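PDB 4MNR: peptidoglycan glycosyltransferase from Eggerthella lenta, which belongs to the penicillin-binding proteins, the fragment here being its transpeptidase domain, whose fold is related to that of the beta-lactamases. Local coordinates for residues A[254-267]-A[278-290]. Residues are numbered along the deposited sequence; the frame is centred on the assembly and turned at random. Where two conformers were deposited one is given.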
ATOM      1  N   ALA A 254       1.915   8.754 -23.766  1.00 16.33           N
ATOM      2  CA  ALA A 254       1.215   7.598 -23.217  1.00 15.48           C
ATOM      3  C   ALA A 254       2.092   6.351 -23.126  1.00 14.66           C
ATOM      4  O   ALA A 254       2.072   5.657 -22.107  1.00 14.60           O
ATOM      5  CB  ALA A 254      -0.045   7.310 -24.042  1.00 19.24           C
ATOM      6  N   ASP A 255       2.854   6.061 -24.184  1.00 16.56           N
ATOM      7  CA  ASP A 255       3.692   4.856 -24.203  1.00 18.31           C
ATOM      8  C   ASP A 255       4.624   4.820 -22.995  1.00 15.53           C
ATOM      9  O   ASP A 255       4.694   3.810 -22.281  1.00 14.88           O
ATOM     10  CB  ASP A 255       4.516   4.771 -25.490  1.00 22.88           C
ATOM     11  CG  ASP A 255       3.663   4.545 -26.727  1.00 37.02           C
ATOM     12  OD1 ASP A 255       2.705   3.745 -26.667  1.00 36.40           O
ATOM     13  OD2 ASP A 255       3.959   5.171 -27.767  1.00 47.23           O
ATOM     14  N   LYS A 256       5.317   5.931 -22.748  1.00 17.53           N
ATOM     15  CA  LYS A 256       6.278   5.991 -21.639  1.00 16.45           C
ATOM     16  C   LYS A 256       5.591   5.961 -20.281  1.00 11.98           C
ATOM     17  O   LYS A 256       6.097   5.342 -19.347  1.00 15.62           O
ATOM     18  CB  LYS A 256       7.141   7.254 -21.718  1.00 16.81           C
ATOM     19  CG  LYS A 256       8.286   7.205 -22.713  1.00 23.71           C
ATOM     20  CD  LYS A 256       9.190   8.426 -22.522  1.00 26.87           C
ATOM     21  CE  LYS A 256      10.371   8.415 -23.482  1.00 33.78           C
ATOM     22  NZ  LYS A 256       9.941   8.660 -24.885  1.00 38.19           N
ATOM     23  N   LEU A 257       4.447   6.633 -20.150  1.00 10.79           N
ATOM     24  CA  LEU A 257       3.805   6.661 -18.840  1.00 12.32           C
ATOM     25  C   LEU A 257       3.286   5.269 -18.486  1.00 13.19           C
ATOM     26  O   LEU A 257       3.451   4.806 -17.359  1.00 13.43           O
ATOM     27  CB  LEU A 257       2.694   7.715 -18.754  1.00 13.99           C
ATOM     28  CG  LEU A 257       1.994   7.735 -17.387  1.00 16.38           C
ATOM     29  CD1 LEU A 257       2.957   8.126 -16.252  1.00 19.95           C
ATOM     30  CD2 LEU A 257       0.779   8.652 -17.399  1.00 19.55           C
ATOM     31  N   VAL A 258       2.674   4.595 -19.453  1.00 14.11           N
ATOM     32  CA  VAL A 258       2.142   3.267 -19.190  1.00 12.57           C
ATOM     33  C   VAL A 258       3.279   2.275 -18.912  1.00 14.85           C
ATOM     34  O   VAL A 258       3.199   1.473 -17.979  1.00 15.76           O
ATOM     35  CB  VAL A 258       1.227   2.781 -20.315  1.00 15.79           C
ATOM     36  CG1 VAL A 258       0.788   1.347 -20.051  1.00 20.15           C
ATOM     37  CG2 VAL A 258       0.014   3.712 -20.411  1.00 18.14           C
ATOM     38  N   ALA A 259       4.346   2.345 -19.705  1.00 13.39           N
ATOM     39  CA  ALA A 259       5.505   1.474 -19.492  1.00 17.45           C
ATOM     40  C   ALA A 259       6.128   1.721 -18.123  1.00 15.75           C
ATOM     41  O   ALA A 259       6.561   0.788 -17.444  1.00 15.16           O
ATOM     42  CB  ALA A 259       6.537   1.686 -20.581  1.00 16.29           C
ATOM     43  N   GLY A 260       6.176   2.983 -17.715  1.00 15.58           N
ATOM     44  CA  GLY A 260       6.740   3.319 -16.421  1.00 15.77           C
ATOM     45  C   GLY A 260       5.927   2.740 -15.277  1.00 12.06           C
ATOM     46  O   GLY A 260       6.484   2.207 -14.304  1.00 13.84           O
ATOM     47  N   ALA A 261       4.605   2.853 -15.380  1.00 12.45           N
ATOM     48  CA  ALA A 261       3.734   2.312 -14.352  1.00 10.58           C
ATOM     49  C   ALA A 261       3.875   0.789 -14.317  1.00 11.62           C
ATOM     50  O   ALA A 261       3.885   0.179 -13.240  1.00 11.65           O
ATOM     51  CB  ALA A 261       2.289   2.704 -14.625  1.00 11.72           C
ATOM     52  N   GLU A 262       3.970   0.175 -15.492  1.00 13.03           N
ATOM     53  CA  GLU A 262       4.088  -1.275 -15.543  1.00 15.39           C
ATOM     54  C   GLU A 262       5.397  -1.752 -14.903  1.00 15.89           C
ATOM     55  O   GLU A 262       5.454  -2.842 -14.317  1.00 16.58           O
ATOM     56  CB  GLU A 262       3.891  -1.796 -16.970  1.00 16.52           C
ATOM     57  CG  GLU A 262       2.413  -1.713 -17.389  1.00 17.88           C
ATOM     58  CD  GLU A 262       2.136  -2.165 -18.804  1.00 27.41           C
ATOM     59  OE1 GLU A 262       3.106  -2.365 -19.569  1.00 32.13           O
ATOM     60  OE2 GLU A 262       0.934  -2.313 -19.144  1.00 24.68           O
ATOM     61  N   SER A 263       6.439  -0.933 -14.998  0.50 13.07           N
ATOM     62  CA  SER A 263       7.719  -1.269 -14.373  0.50 14.13           C
ATOM     63  C   SER A 263       7.621  -1.351 -12.849  0.50 13.09           C
ATOM     64  O   SER A 263       8.434  -2.021 -12.207  0.50 14.00           O
ATOM     65  CB  SER A 263       8.807  -0.267 -14.780  0.50 17.90           C
ATOM     66  OG  SER A 263       9.028  -0.287 -16.181  0.50 20.48           O
ATOM     67  N   PHE A 264       6.628  -0.668 -12.278  1.00 11.09           N
ATOM     68  CA  PHE A 264       6.408  -0.670 -10.838  1.00 11.60           C
ATOM     69  C   PHE A 264       5.344  -1.677 -10.444  1.00 12.03           C
ATOM     70  O   PHE A 264       4.993  -1.777  -9.273  1.00 15.32           O
ATOM     71  CB  PHE A 264       5.956   0.710 -10.349  1.00 12.47           C
ATOM     72  CG  PHE A 264       7.076   1.691 -10.150  1.00 11.80           C
ATOM     73  CD1 PHE A 264       7.624   1.879  -8.886  1.00 12.15           C
ATOM     74  CD2 PHE A 264       7.543   2.456 -11.200  1.00 12.60           C
ATOM     75  CE1 PHE A 264       8.634   2.799  -8.679  1.00 10.40           C
ATOM     76  CE2 PHE A 264       8.556   3.380 -11.005  1.00 13.18           C
ATOM     77  CZ  PHE A 264       9.113   3.548  -9.747  1.00 11.61           C
ATOM     78  N   GLY A 265       4.812  -2.408 -11.409  1.00 13.19           N
ATOM     79  CA  GLY A 265       3.905  -3.486 -11.064  1.00 14.70           C
ATOM     80  C   GLY A 265       2.464  -3.327 -11.498  1.00 13.42           C
ATOM     81  O   GLY A 265       1.661  -4.243 -11.309  1.00 13.00           O
ATOM     82  N   PHE A 266       2.119  -2.185 -12.081  1.00 11.49           N
ATOM     83  CA  PHE A 266       0.770  -2.035 -12.614  1.00  9.24           C
ATOM     84  C   PHE A 266       0.535  -3.013 -13.770  1.00 12.73           C
ATOM     85  O   PHE A 266       1.441  -3.299 -14.560  1.00 13.84           O
ATOM     86  CB  PHE A 266       0.501  -0.573 -13.016  1.00 10.36           C
ATOM     87  CG  PHE A 266       0.302   0.342 -11.837  1.00 10.32           C
ATOM     88  CD1 PHE A 266       1.387   0.786 -11.100  1.00 10.59           C
ATOM     89  CD2 PHE A 266      -0.972   0.731 -11.449  1.00 12.73           C
ATOM     90  CE1 PHE A 266       1.219   1.612 -10.001  1.00 12.69           C
ATOM     91  CE2 PHE A 266      -1.161   1.566 -10.354  1.00 13.78           C
ATOM     92  CZ  PHE A 266      -0.067   2.008  -9.618  1.00 10.87           C
ATOM     93  N   ASN A 267      -0.688  -3.539 -13.849  1.00 11.83           N
ATOM     94  CA  ASN A 267      -1.080  -4.519 -14.868  1.00 13.50           C
ATOM     95  C   ASN A 267      -0.319  -5.833 -14.791  1.00 14.92           C
ATOM     96  O   ASN A 267      -0.235  -6.563 -15.784  1.00 17.70           O
ATOM     97  CB  ASN A 267      -0.988  -3.950 -16.286  1.00 15.05           C
ATOM     98  CG  ASN A 267      -1.953  -2.807 -16.520  1.00 16.78           C
ATOM     99  OD1 ASN A 267      -2.996  -2.713 -15.870  1.00 17.00           O
ATOM    100  ND2 ASN A 267      -1.623  -1.951 -17.470  1.00 17.39           N
ATOM    101  N   GLU A 278      -5.269  -7.126  -9.213  1.00 15.32           N
ATOM    102  CA  GLU A 278      -4.262  -6.497 -10.054  1.00 14.09           C
ATOM    103  C   GLU A 278      -4.446  -4.976 -10.014  1.00 10.49           C
ATOM    104  O   GLU A 278      -5.573  -4.490 -10.163  1.00 13.84           O
ATOM    105  CB  GLU A 278      -4.483  -7.003 -11.480  1.00 16.24           C
ATOM    106  CG  GLU A 278      -3.405  -6.682 -12.468  1.00 21.87           C
ATOM    107  CD  GLU A 278      -3.730  -7.251 -13.844  1.00 31.96           C
ATOM    108  OE1 GLU A 278      -4.721  -8.000 -13.966  1.00 34.53           O
ATOM    109  OE2 GLU A 278      -3.008  -6.939 -14.807  1.00 31.51           O
ATOM    110  N   SER A 279      -3.357  -4.231  -9.814  1.00 11.47           N
ATOM    111  CA  SER A 279      -3.419  -2.771  -9.939  1.00 10.23           C
ATOM    112  C   SER A 279      -3.463  -2.438 -11.424  1.00 11.88           C
ATOM    113  O   SER A 279      -2.897  -3.163 -12.242  1.00 15.26           O
ATOM    114  CB  SER A 279      -2.220  -2.108  -9.251  1.00 11.45           C
ATOM    115  OG  SER A 279      -2.282  -2.304  -7.847  1.00 11.82           O
ATOM    116  N   LEU A 280      -4.164  -1.363 -11.779  1.00 11.19           N
ATOM    117  CA  LEU A 280      -4.548  -1.148 -13.173  1.00 11.10           C
ATOM    118  C   LEU A 280      -4.073   0.175 -13.756  1.00 11.07           C
ATOM    119  O   LEU A 280      -4.049   1.200 -13.071  1.00 11.35           O
ATOM    120  CB  LEU A 280      -6.073  -1.213 -13.307  1.00 13.25           C
ATOM    121  CG  LEU A 280      -6.726  -2.486 -12.772  1.00 13.39           C
ATOM    122  CD1 LEU A 280      -8.242  -2.383 -12.815  1.00 17.76           C
ATOM    123  CD2 LEU A 280      -6.242  -3.637 -13.598  1.00 13.94           C
HETATM  124  N   MSE A 281      -3.692   0.125 -15.034  1.00 11.88           N
HETATM  125  CA  MSE A 281      -3.391   1.315 -15.839  1.00 15.04           C
HETATM  126  C   MSE A 281      -4.096   1.180 -17.175  1.00 15.94           C
HETATM  127  O   MSE A 281      -4.240   0.077 -17.697  1.00 15.66           O
HETATM  128  CB  MSE A 281      -1.884   1.445 -16.102  1.00 18.94           C
HETATM  129  CG  MSE A 281      -1.117   2.171 -15.039  1.00 23.72           C
HETATM  130 SE   MSE A 281      -1.535   4.070 -14.850  0.55 17.54          SE
HETATM  131  CE  MSE A 281      -0.602   4.908 -16.333  1.00 22.00           C
ATOM    132  N   PRO A 282      -4.528   2.304 -17.754  1.00 16.12           N
ATOM    133  CA  PRO A 282      -5.127   2.199 -19.087  1.00 19.00           C
ATOM    134  C   PRO A 282      -4.086   1.767 -20.111  1.00 18.42           C
ATOM    135  O   PRO A 282      -2.884   1.873 -19.850  1.00 16.86           O
ATOM    136  CB  PRO A 282      -5.562   3.636 -19.396  1.00 20.03           C
ATOM    137  CG  PRO A 282      -5.648   4.311 -18.081  1.00 17.42           C
ATOM    138  CD  PRO A 282      -4.608   3.665 -17.205  1.00 17.10           C
ATOM    139  N   SER A 283      -4.545   1.298 -21.266  1.00 18.99           N
ATOM    140  CA  SER A 283      -3.635   0.977 -22.352  1.00 20.55           C
ATOM    141  C   SER A 283      -3.048   2.273 -22.895  1.00 19.34           C
ATOM    142  O   SER A 283      -3.657   3.338 -22.776  1.00 17.64           O
ATOM    143  CB  SER A 283      -4.372   0.226 -23.467  1.00 22.55           C
ATOM    144  OG  SER A 283      -5.305   1.065 -24.128  1.00 22.56           O
ATOM    145  N   ALA A 284      -1.860   2.188 -23.486  1.00 19.37           N
ATOM    146  CA  ALA A 284      -1.270   3.354 -24.129  1.00 19.56           C
ATOM    147  C   ALA A 284      -2.181   3.838 -25.252  1.00 21.66           C
ATOM    148  O   ALA A 284      -2.290   5.039 -25.491  1.00 21.71           O
ATOM    149  CB  ALA A 284       0.117   3.033 -24.662  1.00 22.51           C
ATOM    150  N   GLU A 285      -2.846   2.897 -25.923  1.00 22.03           N
ATOM    151  CA  GLU A 285      -3.780   3.228 -26.996  1.00 26.10           C
ATOM    152  C   GLU A 285      -4.923   4.125 -26.522  1.00 24.73           C
ATOM    153  O   GLU A 285      -5.251   5.114 -27.176  1.00 24.47           O
ATOM    154  CB  GLU A 285      -4.344   1.957 -27.639  1.00 35.08           C
ATOM    155  CG  GLU A 285      -3.400   1.273 -28.621  1.00 48.47           C
ATOM    156  CD  GLU A 285      -4.002   0.014 -29.233  1.00 62.48           C
ATOM    157  OE1 GLU A 285      -5.118  -0.377 -28.825  1.00 66.92           O
ATOM    158  OE2 GLU A 285      -3.358  -0.585 -30.124  1.00 67.19           O
ATOM    159  N   ASP A 286      -5.525   3.785 -25.383  1.00 23.37           N
ATOM    160  CA  ASP A 286      -6.583   4.620 -24.812  1.00 24.34           C
ATOM    161  C   ASP A 286      -6.082   5.985 -24.328  1.00 23.93           C
ATOM    162  O   ASP A 286      -6.752   6.996 -24.518  1.00 24.54           O
ATOM    163  CB  ASP A 286      -7.337   3.883 -23.694  1.00 30.47           C
ATOM    164  CG  ASP A 286      -8.400   2.932 -24.231  1.00 34.57           C
ATOM    165  OD1 ASP A 286      -8.924   3.187 -25.337  1.00 40.22           O
ATOM    166  OD2 ASP A 286      -8.722   1.936 -23.548  1.00 29.59           O
ATOM    167  N   LEU A 287      -4.915   6.027 -23.692  1.00 18.03           N
ATOM    168  CA  LEU A 287      -4.396   7.303 -23.216  1.00 16.74           C
ATOM    169  C   LEU A 287      -3.994   8.230 -24.347  1.00 20.14           C
ATOM    170  O   LEU A 287      -4.058   9.455 -24.208  1.00 23.11           O
ATOM    171  CB  LEU A 287      -3.202   7.093 -22.286  1.00 20.53           C
ATOM    172  CG  LEU A 287      -3.556   6.637 -20.880  1.00 17.58           C
ATOM    173  CD1 LEU A 287      -2.318   6.632 -19.979  1.00 18.61           C
ATOM    174  CD2 LEU A 287      -4.627   7.555 -20.326  1.00 15.67           C
ATOM    175  N   GLN A 288      -3.535   7.646 -25.445  1.00 21.20           N
ATOM    176  CA  GLN A 288      -3.171   8.417 -26.632  1.00 26.74           C
ATOM    177  C   GLN A 288      -4.359   9.212 -27.150  1.00 28.49           C
ATOM    178  O   GLN A 288      -4.202  10.321 -27.661  1.00 33.08           O
ATOM    179  CB  GLN A 288      -2.634   7.494 -27.728  1.00 33.41           C
ATOM    180  CG  GLN A 288      -1.126   7.358 -27.687  1.00 44.42           C
ATOM    181  CD  GLN A 288      -0.624   6.146 -28.444  1.00 50.48           C
ATOM    182  OE1 GLN A 288       0.417   5.581 -28.106  1.00 52.59           O
ATOM    183  NE2 GLN A 288      -1.361   5.736 -29.473  1.00 52.43           N
ATOM    184  N   LYS A 289      -5.547   8.645 -26.992  1.00 25.32           N
ATOM    185  CA  LYS A 289      -6.768   9.260 -27.496  1.00 23.74           C
ATOM    186  C   LYS A 289      -7.245  10.459 -26.680  1.00 21.73           C
ATOM    187  O   LYS A 289      -8.023  11.278 -27.175  1.00 21.15           O
ATOM    188  CB  LYS A 289      -7.886   8.223 -27.564  1.00 27.64           C
ATOM    189  CG  LYS A 289      -7.634   7.122 -28.577  1.00 34.63           C
ATOM    190  CD  LYS A 289      -8.707   6.049 -28.496  1.00 40.69           C
ATOM    191  CE  LYS A 289      -8.509   4.993 -29.572  1.00 44.64           C
ATOM    192  NZ  LYS A 289      -9.651   4.043 -29.619  1.00 47.74           N
ATOM    193  N   SER A 290      -6.803  10.551 -25.431  1.00 18.19           N
ATOM    194  CA  SER A 290      -7.242  11.633 -24.552  1.00 18.48           C
ATOM    195  C   SER A 290      -6.092  12.213 -23.746  1.00 15.96           C
ATOM    196  O   SER A 290      -5.729  11.655 -22.706  1.00 14.80           O
ATOM    197  CB  SER A 290      -8.323  11.133 -23.586  1.00 18.00           C
ATOM    198  OG  SER A 290      -8.718  12.161 -22.687  1.00 19.64           O
TER
HETATM  199  O   HOH W   1      -0.546  -5.389  -9.983  1.00 22.02           O
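Selenomethionine Met281 fills the angle between helix 254-263 and the turn that follows it. Its CG presses on Ala261 CB at 3.5 Å, closer than ordinary van der Waals contact. Bends at chi2 and chi3 (-67° and -77°) fold the chain back along the helix, so that CE lies 4.0 Å from Leu257 CG, while SE lies oblique to the Phe266 ring, 5.3 Å from its centroid, a Met-aromatic contact. Phe266 also offers an edge to the carbonyl of Leu280, and Phe187 meets the same ring edge-to-face. Beyond Met281, helix 284-289 runs at 138° to helix 254-263 (N-to-C directions), axes 8.8 Å apart at closest, with small residues, Ala254 and Ala284, facing each other; Val258 CG2 packs on Leu287 CD1, and Ala254 CB on Leu287 CB at 3.6 Å. Pro282 O, buried against Val258 CG2, has no hydrogen-bond partner in the model.

Past the Schellman motif at Gly265 and the Phe266 ring, Asn267 makes the polar part of the contact. Asn267 N donates to Ser279 O (2.8 Å), and Asn267 OD1 accepts from Met281 N at 3.0 Å, the donor standing above the carbonyl plane. Asn267 ND2 gives a nearly straight bond to the anti lone pair of Glu262 OE2, which lies in the amide plane of Asn267, and a weak one to Met281 O. A water joins Gly265 O to Ser279 N.

The looser border lies at Asp255 and Gln288, both exposed, where Asp255 OD1 rests 3.4 Å from Ala284 CB. The chemistry is thus divided: apolar contacts join the helices, whereas the Asn267 backbone N and side-chain amide, the latter probably oriented by Glu262, tie the extended chain before helix 284-289 to the helix end within the transpeptidase domain.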